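Local atomic coordinates of transcriptional regulator (Mesorhizobium loti, PDB entry 3BHQ), a protein that probably binds cis-regulatory DNA as a TetR-family transcription factor, pairing a helix-turn-helix domain with a helical C-terminal domain. Residues R98-L103 / R193-S198; V102-E107 / M169-P174; G90-L95 / A201-Y206; A24-G29 / L108-R113; T80-A85 / Q146-R151. All coordinates share one frame; numbering follows the deposited sequence. Where two conformers were deposited one is given.

Interaction 1: R98-L103 / R193-S198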
# COMPACT_ATOMS: atom_id res chain seq x y z
N ARG A 98 -8.87 13.93 -9.58
CA ARG A 98 -9.78 12.84 -9.95
C ARG A 98 -9.25 11.48 -9.50
O ARG A 98 -10.02 10.64 -9.02
CB ARG A 98 -10.07 12.81 -11.46
CG ARG A 98 -10.83 14.00 -11.99
CD ARG A 98 -12.32 14.02 -11.59
NE ARG A 98 -13.08 12.93 -12.21
CZ ARG A 98 -13.51 11.79 -11.63
NH1 ARG A 98 -14.18 10.92 -12.38
NH2 ARG A 98 -13.29 11.52 -10.35
N LEU A 99 -7.93 11.26 -9.65
CA LEU A 99 -7.29 9.98 -9.23
C LEU A 99 -7.48 9.76 -7.74
O LEU A 99 -7.81 8.63 -7.33
CB LEU A 99 -5.79 9.95 -9.55
CG LEU A 99 -5.33 9.92 -11.00
CD1 LEU A 99 -3.79 10.00 -11.04
CD2 LEU A 99 -5.85 8.66 -11.73
N ILE A 100 -7.25 10.79 -6.94
CA ILE A 100 -7.46 10.70 -5.48
C ILE A 100 -8.89 10.33 -5.17
O ILE A 100 -9.15 9.42 -4.42
CB ILE A 100 -7.17 12.04 -4.74
CG1 ILE A 100 -5.67 12.27 -4.70
CG2 ILE A 100 -7.74 12.02 -3.29
CD1 ILE A 100 -5.28 13.59 -4.08
N ALA A 101 -9.84 11.03 -5.78
CA ALA A 101 -11.28 10.77 -5.51
C ALA A 101 -11.71 9.35 -5.89
O ALA A 101 -12.43 8.69 -5.13
CB ALA A 101 -12.15 11.79 -6.22
N VAL A 102 -11.25 8.86 -7.04
CA VAL A 102 -11.57 7.52 -7.51
C VAL A 102 -10.92 6.42 -6.67
O VAL A 102 -11.58 5.46 -6.23
CB VAL A 102 -11.16 7.36 -9.01
CG1 VAL A 102 -11.26 5.92 -9.49
CG2 VAL A 102 -12.00 8.28 -9.88
N LEU A 103 -9.62 6.56 -6.47
CA LEU A 103 -8.83 5.53 -5.79
C LEU A 103 -9.04 5.48 -4.29
O LEU A 103 -8.76 4.43 -3.69
CB LEU A 103 -7.36 5.61 -6.22
CG LEU A 103 -7.11 5.42 -7.73
CD1 LEU A 103 -5.67 5.68 -8.11
CD2 LEU A 103 -7.54 4.04 -8.19
N ARG A 193 -5.18 20.54 -2.04
CA ARG A 193 -3.83 20.94 -1.62
C ARG A 193 -2.82 19.80 -1.80
O ARG A 193 -1.67 20.03 -2.20
CB ARG A 193 -3.77 21.42 -0.17
CG ARG A 193 -4.29 22.83 0.09
CD ARG A 193 -3.69 23.39 1.38
NE ARG A 193 -3.96 22.52 2.53
CZ ARG A 193 -5.11 22.47 3.21
NH1 ARG A 193 -6.16 23.27 2.92
NH2 ARG A 193 -5.22 21.61 4.23
N HIS A 194 -3.28 18.59 -1.49
CA HIS A 194 -2.46 17.39 -1.59
C HIS A 194 -2.11 17.04 -3.05
O HIS A 194 -0.96 16.83 -3.38
CB HIS A 194 -3.15 16.19 -0.94
CG HIS A 194 -2.27 14.99 -0.87
ND1 HIS A 194 -1.25 14.88 0.05
CD2 HIS A 194 -2.21 13.86 -1.63
CE1 HIS A 194 -0.62 13.74 -0.13
NE2 HIS A 194 -1.16 13.12 -1.16
N ALA A 195 -3.14 16.98 -3.88
CA ALA A 195 -2.95 16.70 -5.30
C ALA A 195 -2.01 17.75 -5.93
O ALA A 195 -1.06 17.40 -6.63
CB ALA A 195 -4.31 16.68 -6.02
N ASP A 196 -2.23 19.03 -5.61
CA ASP A 196 -1.43 20.11 -6.20
C ASP A 196 0.03 20.10 -5.79
O ASP A 196 0.91 20.35 -6.61
CB ASP A 196 -2.04 21.48 -5.91
CG ASP A 196 -3.42 21.65 -6.50
OD1 ASP A 196 -3.97 20.75 -7.20
OD2 ASP A 196 -4.00 22.70 -6.19
N ALA A 197 0.29 19.81 -4.51
CA ALA A 197 1.65 19.67 -4.03
C ALA A 197 2.38 18.48 -4.72
O ALA A 197 3.54 18.60 -5.08
CB ALA A 197 1.64 19.49 -2.49
N SER A 198 1.66 17.38 -4.94
CA SER A 198 2.22 16.20 -5.63
C SER A 198 2.58 16.56 -7.10
O SER A 198 3.61 16.17 -7.63
CB SER A 198 1.26 15.01 -5.62
OG SER A 198 0.81 14.71 -4.30
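I100 pushes its CD1 methyl into the angle between H194 and A195. With chi2 extended at 176°, the CG1-CD1 arm stands straight out from helix 88-103, and its tip does all the touching. I100 CD1 lies 3.8 Å from A195 CB, a methyl-on-methyl contact, and 3.9 Å from H194 CD2. It comes up to the imidazole at its edge, in the plane of the ring, while the two side chains slant across one another. These distances belong to one of two conformers modelled for I100.

The imidazole is held from two sides. Its CG is trans to the backbone N (chi1 -173°), and S198 OG, one turn on, sits 4.0 Å above one face of the H194 ring, offset toward the rim. S198 OG donates to H194 O at 2.9 Å. The same carbonyl accepts from S198 N, and the two donors arrive from opposite faces of its plane. H194 NE2 is hydrogen-bonded to L170 O.

Helix 159-181 thus borders the contact, with L170 packing on I100. Alongside, A195 also touches A96 and R97, D196 forms a salt bridge with R97, and L99 reaches I75 of helix 56-83.

Interaction 2: V102-E107 / M169-P174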
# COMPACT_ATOMS: atom_id res chain seq x y z
N VAL A 102 -11.25 8.86 -7.04
CA VAL A 102 -11.57 7.52 -7.51
C VAL A 102 -10.92 6.42 -6.67
O VAL A 102 -11.58 5.46 -6.23
CB VAL A 102 -11.16 7.36 -9.01
CG1 VAL A 102 -11.26 5.92 -9.49
CG2 VAL A 102 -12.00 8.28 -9.88
N LEU A 103 -9.62 6.56 -6.47
CA LEU A 103 -8.83 5.53 -5.79
C LEU A 103 -9.04 5.48 -4.29
O LEU A 103 -8.76 4.43 -3.69
CB LEU A 103 -7.36 5.61 -6.22
CG LEU A 103 -7.11 5.42 -7.73
CD1 LEU A 103 -5.67 5.68 -8.11
CD2 LEU A 103 -7.54 4.04 -8.19
N MSE A 104 -9.52 6.56 -3.68
CA MSE A 104 -9.80 6.61 -2.23
C MSE A 104 -11.27 6.39 -1.91
O MSE A 104 -11.70 6.57 -0.78
CB MSE A 104 -9.22 7.88 -1.62
CG MSE A 104 -7.70 8.02 -1.82
SE MSE A 104 -6.68 6.60 -0.97
CE MSE A 104 -7.44 6.88 0.83
N ASP A 105 -12.05 5.95 -2.90
CA ASP A 105 -13.45 5.62 -2.71
C ASP A 105 -13.53 4.55 -1.60
O ASP A 105 -12.79 3.57 -1.61
CB ASP A 105 -14.04 5.01 -3.96
CG ASP A 105 -15.46 4.56 -3.75
OD1 ASP A 105 -16.38 5.39 -3.74
OD2 ASP A 105 -15.66 3.36 -3.58
N GLU A 106 -14.44 4.77 -0.66
CA GLU A 106 -14.53 3.93 0.53
C GLU A 106 -14.80 2.45 0.23
O GLU A 106 -14.16 1.58 0.81
CB GLU A 106 -15.60 4.50 1.47
CG GLU A 106 -15.73 3.81 2.84
CD GLU A 106 -14.46 3.91 3.73
OE1 GLU A 106 -13.57 4.77 3.48
OE2 GLU A 106 -14.37 3.11 4.70
N GLU A 107 -15.71 2.17 -0.70
CA GLU A 107 -16.02 0.79 -1.03
C GLU A 107 -14.85 0.10 -1.72
O GLU A 107 -14.57 -1.07 -1.45
CB GLU A 107 -17.33 0.68 -1.80
CG GLU A 107 -18.57 1.25 -1.02
CD GLU A 107 -18.73 0.69 0.40
OE1 GLU A 107 -18.87 -0.54 0.53
OE2 GLU A 107 -18.73 1.47 1.39
N MSE A 169 3.72 9.61 -5.19
CA MSE A 169 3.69 10.89 -4.44
C MSE A 169 2.29 11.24 -3.99
O MSE A 169 2.08 11.71 -2.86
CB MSE A 169 4.33 12.01 -5.24
CG MSE A 169 5.76 11.81 -5.33
SE MSE A 169 6.67 13.33 -6.00
CE MSE A 169 6.39 12.86 -7.66
N LEU A 170 1.31 10.99 -4.86
CA LEU A 170 -0.06 11.31 -4.58
C LEU A 170 -0.68 10.43 -3.51
O LEU A 170 -1.49 10.92 -2.70
CB LEU A 170 -0.88 11.13 -5.88
CG LEU A 170 -2.29 11.60 -5.97
CD1 LEU A 170 -2.30 13.12 -5.86
CD2 LEU A 170 -2.84 11.12 -7.34
N LEU A 171 -0.36 9.14 -3.50
CA LEU A 171 -1.08 8.20 -2.65
C LEU A 171 -0.33 7.56 -1.50
O LEU A 171 -0.98 6.93 -0.68
CB LEU A 171 -1.62 7.09 -3.56
CG LEU A 171 -2.60 7.53 -4.66
CD1 LEU A 171 -2.87 6.38 -5.64
CD2 LEU A 171 -3.87 8.06 -4.04
N TRP A 172 0.98 7.77 -1.42
CA TRP A 172 1.75 7.08 -0.35
C TRP A 172 1.12 7.34 1.03
O TRP A 172 0.86 6.40 1.76
CB TRP A 172 3.26 7.42 -0.37
CG TRP A 172 4.02 6.57 0.62
CD1 TRP A 172 4.62 6.98 1.77
CD2 TRP A 172 4.20 5.18 0.51
NE1 TRP A 172 5.18 5.88 2.39
CE2 TRP A 172 4.94 4.76 1.63
CE3 TRP A 172 3.82 4.24 -0.44
CZ2 TRP A 172 5.27 3.45 1.85
CZ3 TRP A 172 4.17 2.89 -0.23
CH2 TRP A 172 4.88 2.52 0.93
N ILE A 173 0.89 8.59 1.41
CA ILE A 173 0.30 8.89 2.72
C ILE A 173 -1.19 8.48 2.79
O ILE A 173 -1.55 7.66 3.61
CB ILE A 173 0.58 10.33 3.20
CG1 ILE A 173 2.07 10.46 3.58
CG2 ILE A 173 -0.29 10.71 4.38
CD1 ILE A 173 2.53 11.89 3.95
N PRO A 174 -2.05 9.04 1.91
CA PRO A 174 -3.47 8.67 2.07
C PRO A 174 -3.84 7.20 1.97
O PRO A 174 -4.68 6.72 2.76
CB PRO A 174 -4.19 9.53 1.01
CG PRO A 174 -3.20 10.16 0.25
CD PRO A 174 -1.85 10.02 0.84
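In the helical C-terminal domain, the break between helix 88-103 and helix 106-117 brings L103 and M104 against L171 and P174, at a kink in helix 159-181. The kink falls where the N atoms of I173 and P174 make no bond to the preceding turn. L103 and L171 meet through their CD1 methyls, 3.8 Å apart, the two side chains crossing at about a right angle. M104, a selenomethionine and the first residue to leave helical geometry, was modelled in two conformers; the one described is folded at chi2 and chi3 (-62° and -56°). M104 CE comes up beside the carbonyl of P174, 3.4 Å from P174 O and 4.2 Å from P174 CB, while M104 SE lies 4.4 Å from L171 CD2. D105 then N-caps the next helix, OD2 accepting from L108 N.

Around this joint, M104 O accepts from N184 ND2 and the M104 side chain also packs on M175 and A178. P174 touches H194 of helix 188-206, L103 leans on V71 of helix 56-83, and L171 packs on W172 of the second subunit.

Interaction 3: G90-L95 / A201-Y206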
# COMPACT_ATOMS: atom_id res chain seq x y z
N GLY A 90 -2.12 22.81 -14.55
CA GLY A 90 -3.57 22.69 -14.32
C GLY A 90 -4.13 21.34 -14.77
O GLY A 90 -4.95 20.75 -14.09
N GLY A 91 -3.69 20.86 -15.93
CA GLY A 91 -4.14 19.59 -16.46
C GLY A 91 -3.79 18.44 -15.53
O GLY A 91 -4.65 17.62 -15.23
N LEU A 92 -2.56 18.44 -15.05
CA LEU A 92 -2.12 17.41 -14.08
C LEU A 92 -2.83 17.52 -12.74
O LEU A 92 -3.10 16.49 -12.11
CB LEU A 92 -0.60 17.42 -13.89
CG LEU A 92 0.19 16.76 -15.03
CD1 LEU A 92 1.65 17.22 -15.06
CD2 LEU A 92 0.04 15.24 -14.98
N GLN A 93 -3.09 18.75 -12.29
CA GLN A 93 -3.87 18.98 -11.07
C GLN A 93 -5.26 18.37 -11.21
O GLN A 93 -5.72 17.67 -10.31
CB GLN A 93 -4.03 20.45 -10.74
CG GLN A 93 -2.80 21.13 -10.19
CD GLN A 93 -2.96 22.63 -10.05
OE1 GLN A 93 -3.98 23.21 -10.44
NE2 GLN A 93 -1.94 23.28 -9.52
N GLN A 94 -5.92 18.60 -12.36
CA GLN A 94 -7.25 18.01 -12.57
C GLN A 94 -7.20 16.50 -12.57
O GLN A 94 -8.06 15.86 -11.97
CB GLN A 94 -7.95 18.61 -13.82
CG GLN A 94 -8.27 20.08 -13.68
CD GLN A 94 -9.17 20.36 -12.48
OE1 GLN A 94 -10.24 19.77 -12.36
NE2 GLN A 94 -8.73 21.22 -11.59
N LEU A 95 -6.19 15.92 -13.21
CA LEU A 95 -6.03 14.45 -13.20
C LEU A 95 -5.79 13.94 -11.78
O LEU A 95 -6.45 12.98 -11.36
CB LEU A 95 -4.85 14.01 -14.10
CG LEU A 95 -4.45 12.53 -14.12
CD1 LEU A 95 -5.68 11.71 -14.55
CD2 LEU A 95 -3.28 12.26 -15.03
N ALA A 201 5.72 18.81 -7.34
CA ALA A 201 6.93 18.01 -7.24
C ALA A 201 7.18 17.21 -8.52
O ALA A 201 8.29 17.11 -9.02
CB ALA A 201 6.83 17.07 -6.03
N PHE A 202 6.12 16.60 -9.05
CA PHE A 202 6.19 15.86 -10.31
C PHE A 202 6.74 16.72 -11.45
O PHE A 202 7.62 16.25 -12.19
CB PHE A 202 4.81 15.30 -10.69
CG PHE A 202 4.81 14.55 -12.00
CD1 PHE A 202 5.06 13.19 -12.02
CD2 PHE A 202 4.53 15.20 -13.20
CE1 PHE A 202 5.03 12.50 -13.22
CE2 PHE A 202 4.53 14.52 -14.41
CZ PHE A 202 4.78 13.17 -14.40
N LEU A 203 6.24 17.94 -11.62
CA LEU A 203 6.73 18.83 -12.68
C LEU A 203 8.16 19.32 -12.46
O LEU A 203 8.86 19.61 -13.44
CB LEU A 203 5.77 20.01 -12.93
CG LEU A 203 4.47 19.58 -13.63
CD1 LEU A 203 3.46 20.71 -13.65
CD2 LEU A 203 4.72 19.06 -15.02
N ALA A 204 8.61 19.37 -11.19
CA ALA A 204 10.00 19.71 -10.88
C ALA A 204 10.96 18.71 -11.50
O ALA A 204 12.05 19.07 -11.91
CB ALA A 204 10.22 19.84 -9.38
N VAL A 205 10.54 17.45 -11.60
CA VAL A 205 11.32 16.40 -12.23
C VAL A 205 11.04 16.23 -13.72
O VAL A 205 11.96 16.11 -14.54
CB VAL A 205 10.97 14.98 -11.62
CG1 VAL A 205 11.91 13.90 -12.20
CG2 VAL A 205 10.97 14.96 -10.12
N TYR A 206 9.76 16.18 -14.08
CA TYR A 206 9.34 15.81 -15.45
C TYR A 206 8.81 16.91 -16.35
O TYR A 206 8.42 16.65 -17.50
CB TYR A 206 8.33 14.66 -15.37
CG TYR A 206 8.89 13.43 -14.70
CD1 TYR A 206 9.91 12.69 -15.32
CD2 TYR A 206 8.42 13.00 -13.48
CE1 TYR A 206 10.44 11.57 -14.71
CE2 TYR A 206 8.94 11.87 -12.87
CZ TYR A 206 9.95 11.15 -13.49
OH TYR A 206 10.47 10.03 -12.91
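L92 of helix 88-103 reaches across to F202 and L203 of helix 188-206, a helix-helix contact in the C-terminal domain of this TetR-family regulator. From CB, the L92 side chain leaves its helix toward the other segment, and CG, placed beside the backbone N by a chi1 of -77°, splits it into two branches with different neighbours. L92 CD2 turns to helix 56-83 and lies 3.6 Å from L82 CD2. L92 CD1 makes the crossing. L92 CD1 comes within 3.6 Å of L203 CD2 and 3.9 Å of L203 CG, so the two leucines point at each other, tip to tip. L92 CD1 also lies 4.0 Å from F202 CD2, and CE2 of that ring is equally near, so one carbon is shared between the leucine branch and the phenyl ring.

The contact is wholly apolar. V199, a turn earlier on helix 188-206, packs on L92 as well. F202, its CG trans to the backbone N, has further company within the domain: its ring meets that of F145 at about 40°. The second subunit is close by, with V205 packing on V205 of the other chain. Back within helix 188-206, Y206 CD2 sits 3.4 Å above one face of the F202 ring, offset toward its rim.

Interaction 4: A24-G29 / L108-R113. With EDO (1,2-ethanediol), chain E; EDO (1,2-ethanediol), chain K.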
# COMPACT_ATOMS: atom_id res chain seq x y z
N ALA A 24 -22.01 -7.90 -1.15
CA ALA A 24 -22.06 -8.97 -0.13
C ALA A 24 -20.69 -9.27 0.46
O ALA A 24 -20.53 -9.33 1.69
CB ALA A 24 -22.70 -10.27 -0.71
N PHE A 25 -19.70 -9.46 -0.41
CA PHE A 25 -18.32 -9.67 0.06
C PHE A 25 -17.80 -8.49 0.89
O PHE A 25 -17.22 -8.71 1.93
CB PHE A 25 -17.35 -9.97 -1.09
CG PHE A 25 -17.56 -11.30 -1.77
CD1 PHE A 25 -17.70 -12.47 -1.01
CD2 PHE A 25 -17.55 -11.41 -3.16
CE1 PHE A 25 -17.88 -13.70 -1.63
CE2 PHE A 25 -17.71 -12.66 -3.79
CZ PHE A 25 -17.88 -13.80 -3.02
N ILE A 26 -18.05 -7.27 0.44
CA ILE A 26 -17.62 -6.06 1.21
C ILE A 26 -18.31 -6.01 2.57
O ILE A 26 -17.66 -5.79 3.59
CB ILE A 26 -17.82 -4.78 0.40
CG1 ILE A 26 -16.79 -4.74 -0.73
CG2 ILE A 26 -17.74 -3.51 1.33
CD1 ILE A 26 -16.96 -3.65 -1.77
N SER A 27 -19.60 -6.29 2.59
CA SER A 27 -20.37 -6.24 3.83
C SER A 27 -20.07 -7.36 4.82
O SER A 27 -20.00 -7.13 6.01
CB SER A 27 -21.87 -6.23 3.47
OG SER A 27 -22.69 -6.20 4.63
N LYS A 28 -19.90 -8.58 4.32
CA LYS A 28 -19.82 -9.77 5.18
C LYS A 28 -18.50 -10.50 5.17
O LYS A 28 -18.29 -11.37 6.02
CB LYS A 28 -20.88 -10.76 4.71
CG LYS A 28 -22.31 -10.22 4.59
CD LYS A 28 -22.87 -9.86 5.93
CE LYS A 28 -24.36 -9.49 5.82
NZ LYS A 28 -24.59 -8.23 5.02
N GLY A 29 -17.64 -10.20 4.18
CA GLY A 29 -16.43 -10.97 3.95
C GLY A 29 -16.79 -12.26 3.23
O GLY A 29 -17.97 -12.65 3.12
N LEU A 108 -14.13 0.83 -2.57
CA LEU A 108 -12.94 0.32 -3.23
C LEU A 108 -11.85 -0.03 -2.20
O LEU A 108 -11.19 -1.06 -2.30
CB LEU A 108 -12.41 1.30 -4.29
CG LEU A 108 -11.28 0.84 -5.17
CD1 LEU A 108 -11.71 -0.38 -6.00
CD2 LEU A 108 -10.81 1.94 -6.08
N LEU A 109 -11.67 0.82 -1.19
CA LEU A 109 -10.69 0.55 -0.13
C LEU A 109 -11.06 -0.71 0.66
O LEU A 109 -10.17 -1.49 1.01
CB LEU A 109 -10.56 1.75 0.81
CG LEU A 109 -10.04 3.06 0.20
CD1 LEU A 109 -10.16 4.20 1.21
CD2 LEU A 109 -8.65 2.94 -0.23
N LYS A 110 -12.35 -0.89 0.94
CA LYS A 110 -12.81 -2.11 1.63
C LYS A 110 -12.49 -3.35 0.80
O LYS A 110 -11.98 -4.36 1.33
CB LYS A 110 -14.29 -2.05 1.96
CG LYS A 110 -14.69 -0.99 3.04
CD LYS A 110 -16.23 -0.85 3.16
CE LYS A 110 -16.59 0.22 4.18
NZ LYS A 110 -18.05 0.63 4.08
N LEU A 111 -12.73 -3.28 -0.51
CA LEU A 111 -12.39 -4.41 -1.40
C LEU A 111 -10.86 -4.67 -1.40
O LEU A 111 -10.41 -5.84 -1.37
CB LEU A 111 -12.91 -4.16 -2.82
CG LEU A 111 -12.76 -5.33 -3.81
CD1 LEU A 111 -13.56 -6.56 -3.36
CD2 LEU A 111 -13.13 -4.91 -5.26
N ARG A 112 -10.04 -3.61 -1.47
CA ARG A 112 -8.58 -3.76 -1.42
C ARG A 112 -8.15 -4.52 -0.17
O ARG A 112 -7.31 -5.43 -0.26
CB ARG A 112 -7.85 -2.40 -1.52
CG ARG A 112 -7.20 -2.08 -2.88
CD ARG A 112 -6.70 -0.63 -2.89
NE ARG A 112 -5.38 -0.27 -3.48
CZ ARG A 112 -4.22 -0.26 -2.82
NH1 ARG A 112 -4.13 -0.70 -1.56
NH2 ARG A 112 -3.10 0.18 -3.43
N ARG A 113 -8.70 -4.14 0.98
CA ARG A 113 -8.37 -4.84 2.24
C ARG A 113 -8.68 -6.33 2.17
O ARG A 113 -7.87 -7.17 2.63
CB ARG A 113 -9.12 -4.22 3.41
CG ARG A 113 -8.74 -4.77 4.79
CD ARG A 113 -9.49 -4.14 5.95
NE ARG A 113 -9.50 -2.67 5.84
CZ ARG A 113 -8.48 -1.86 6.10
NH1 ARG A 113 -7.29 -2.33 6.46
NH2 ARG A 113 -8.62 -0.56 5.95
C1 EDO E . -24.74 -6.66 1.74
O1 EDO E . -25.55 -5.57 1.29
C2 EDO E . -25.31 -7.99 1.26
O2 EDO E . -25.08 -9.04 2.20
C1 EDO K . -15.59 -7.99 6.01
O1 EDO K . -14.30 -8.10 6.60
C2 EDO K . -16.47 -7.06 6.83
O2 EDO K . -17.30 -7.83 7.69
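Where I26 meets K110 and L111, no ring or other flat group stands between them. F25 leaves its backbone toward helix 106-117, but its phenyl turns away, stacking on F60 and packing against I38 and K56. On the other segment, the R113 guanidinium gives NH2 to A178 O and NH1 to M179 O and to I116 O of the second subunit.

The contact itself is carried by I26. I26 CG2, trans to the backbone N, lies against the aliphatic part of K110, 3.6 Å from K110 CD and 3.8 Å from K110 CB, the two side chains roughly perpendicular. On the other branch, I26 CD1 lies 4.2 Å from L111 CB. Extended beyond CG, K110 carries its ammonium past the isoleucine, where NZ forms a salt bridge with E107 OE2.

Helix 9-28 opens the DNA-binding domain with its predicted helix-turn-helix, and helix 106-117 belongs to the C-terminal domain, so I26 sits at the junction between the two. As in TetR relatives, this junction may relay changes in the C-terminal domain to the DNA-binding domain.

Two ethanediols, probably from the crystallisation liquor, sit at the end of helix 9-28. K28 NZ donates to O2 of the one in chain E at 3.0 Å and to S27 OG at 2.8 Å. The one in chain K makes a weak 3.3 Å bond from its O2 to S27 O.

Interaction 5: T80-A85 / Q146-R151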
# COMPACT_ATOMS: atom_id res chain seq x y z
N THR A 80 -7.35 10.73 -20.87
CA THR A 80 -7.73 11.35 -22.17
C THR A 80 -7.94 12.86 -22.00
O THR A 80 -7.48 13.62 -22.84
CB THR A 80 -8.97 10.70 -22.80
OG1 THR A 80 -8.70 9.33 -23.09
CG2 THR A 80 -9.35 11.41 -24.12
N LEU A 81 -8.63 13.28 -20.94
CA LEU A 81 -8.83 14.72 -20.68
C LEU A 81 -7.50 15.45 -20.55
O LEU A 81 -7.33 16.49 -21.17
CB LEU A 81 -9.67 14.98 -19.44
CG LEU A 81 -11.14 14.57 -19.54
CD1 LEU A 81 -11.81 14.63 -18.16
CD2 LEU A 81 -11.89 15.42 -20.56
N LEU A 82 -6.52 14.86 -19.82
CA LEU A 82 -5.18 15.48 -19.66
C LEU A 82 -4.51 15.70 -21.02
O LEU A 82 -3.83 16.72 -21.23
CB LEU A 82 -4.24 14.65 -18.79
CG LEU A 82 -2.77 15.10 -18.67
CD1 LEU A 82 -2.68 16.57 -18.24
CD2 LEU A 82 -1.94 14.22 -17.75
N SER A 83 -4.70 14.76 -21.93
CA SER A 83 -4.18 14.88 -23.30
C SER A 83 -4.80 16.07 -24.07
O SER A 83 -4.26 16.51 -25.06
CB SER A 83 -4.39 13.58 -24.08
OG SER A 83 -5.73 13.43 -24.51
N GLU A 84 -5.96 16.56 -23.63
CA GLU A 84 -6.63 17.72 -24.24
C GLU A 84 -6.32 19.06 -23.53
O GLU A 84 -6.79 20.12 -23.97
CB GLU A 84 -8.16 17.45 -24.29
CG GLU A 84 -8.49 16.20 -25.17
CD GLU A 84 -9.92 15.67 -25.05
OE1 GLU A 84 -10.68 16.08 -24.13
OE2 GLU A 84 -10.29 14.81 -25.89
N ALA A 85 -5.51 19.05 -22.47
CA ALA A 85 -5.16 20.28 -21.75
C ALA A 85 -4.05 21.02 -22.47
O ALA A 85 -3.12 20.41 -23.01
CB ALA A 85 -4.75 19.98 -20.32
N GLN A 146 3.71 9.33 -22.63
CA GLN A 146 4.54 9.14 -23.83
C GLN A 146 4.09 10.09 -24.93
O GLN A 146 4.93 10.73 -25.59
CB GLN A 146 4.49 7.70 -24.35
CG GLN A 146 5.41 7.42 -25.58
CD GLN A 146 6.86 7.72 -25.28
OE1 GLN A 146 7.52 6.99 -24.53
NE2 GLN A 146 7.38 8.80 -25.89
N LYS A 147 2.78 10.16 -25.13
CA LYS A 147 2.18 11.07 -26.12
C LYS A 147 2.47 12.53 -25.75
O LYS A 147 2.83 13.33 -26.61
CB LYS A 147 0.69 10.80 -26.30
CG LYS A 147 0.41 9.43 -26.90
CD LYS A 147 -1.07 9.06 -26.89
CE LYS A 147 -1.26 7.57 -27.18
NZ LYS A 147 -2.67 7.14 -27.00
N LEU A 148 2.35 12.87 -24.47
CA LEU A 148 2.68 14.23 -24.01
C LEU A 148 4.17 14.55 -24.20
O LEU A 148 4.52 15.69 -24.49
CB LEU A 148 2.28 14.45 -22.54
CG LEU A 148 0.78 14.49 -22.26
CD1 LEU A 148 0.52 14.42 -20.78
CD2 LEU A 148 0.13 15.74 -22.89
N THR A 149 5.03 13.55 -23.99
CA THR A 149 6.48 13.70 -24.20
C THR A 149 6.78 13.90 -25.69
O THR A 149 7.53 14.82 -26.04
CB THR A 149 7.30 12.53 -23.62
OG1 THR A 149 7.12 12.51 -22.19
CG2 THR A 149 8.82 12.68 -23.92
N ASN A 150 6.15 13.09 -26.55
CA ASN A 150 6.30 13.24 -28.03
C ASN A 150 5.88 14.64 -28.53
O ASN A 150 6.46 15.16 -29.49
CB ASN A 150 5.52 12.15 -28.78
CG ASN A 150 6.07 10.75 -28.53
OD1 ASN A 150 7.17 10.58 -28.01
ND2 ASN A 150 5.28 9.74 -28.89
N ARG A 151 4.90 15.24 -27.87
CA ARG A 151 4.42 16.58 -28.18
C ARG A 151 5.20 17.72 -27.52
O ARG A 151 4.88 18.90 -27.72
CB ARG A 151 2.94 16.69 -27.84
CG ARG A 151 2.04 15.75 -28.64
CD ARG A 151 0.66 15.72 -28.03
NE ARG A 151 0.09 17.07 -27.99
CZ ARG A 151 -0.90 17.49 -27.20
NH1 ARG A 151 -1.48 16.69 -26.31
NH2 ARG A 151 -1.31 18.75 -27.28
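L82 and L148 make the close-packed half of this contact. L148 CD1 lies 3.9 Å from L82 CD2 and 4.0 Å from L82 CG, so a single methyl rests against the branch point of its partner, and one side chain runs squarely across the other. L82 gets there by the trans setting of its CG relative to the backbone N (chi1 174°), which brings the end of the side chain closer than its base. Other residues close round the pair: L92 and L95 of helix 88-103 touch L82, while M88, L153 and I154 touch L148. At the margin, L148 CD2 is 4.4 Å from S83 CA.

The contact joins helix 56-83, the long helix that in TetR-family proteins leads from the DNA-binding head into the C-terminal domain, to helix 123-150 at the end remote from that head.

On the solvent side, packing gives way to one polar link. R151, an exposed residue whose chain bends at chi3, brings NH1 to S83 O at 3.1 Å. The bond is far from straight, with an N-H...O angle of 140°, and the oxygen lies near the guanidinium edge but 20° out of its plane. The second subunit touches neither segment here.

Overall arrangement
From the N terminus, the first loop to close is interaction 4, which ties helix 9-28 of the DNA-binding domain to helix 106-117. Helix 56-83 then leads to 80-85, where interaction 5 reaches forward to 146-151. Interaction 3 starts at 90-95 and ends at 201-206, the widest span of these five contacts; interactions 1 and 2 both lie within that span, starting from overlapping segments that share V102 and L103 and ending on helices 188-206 and 159-181. Interaction 4 crosses all the others, and interaction 5 crosses 1, 2 and 3. Interactions 4 and 5 lie on opposite sides of the chain's centre, their centres about 35 Å apart, with interactions 1 and 2 between them.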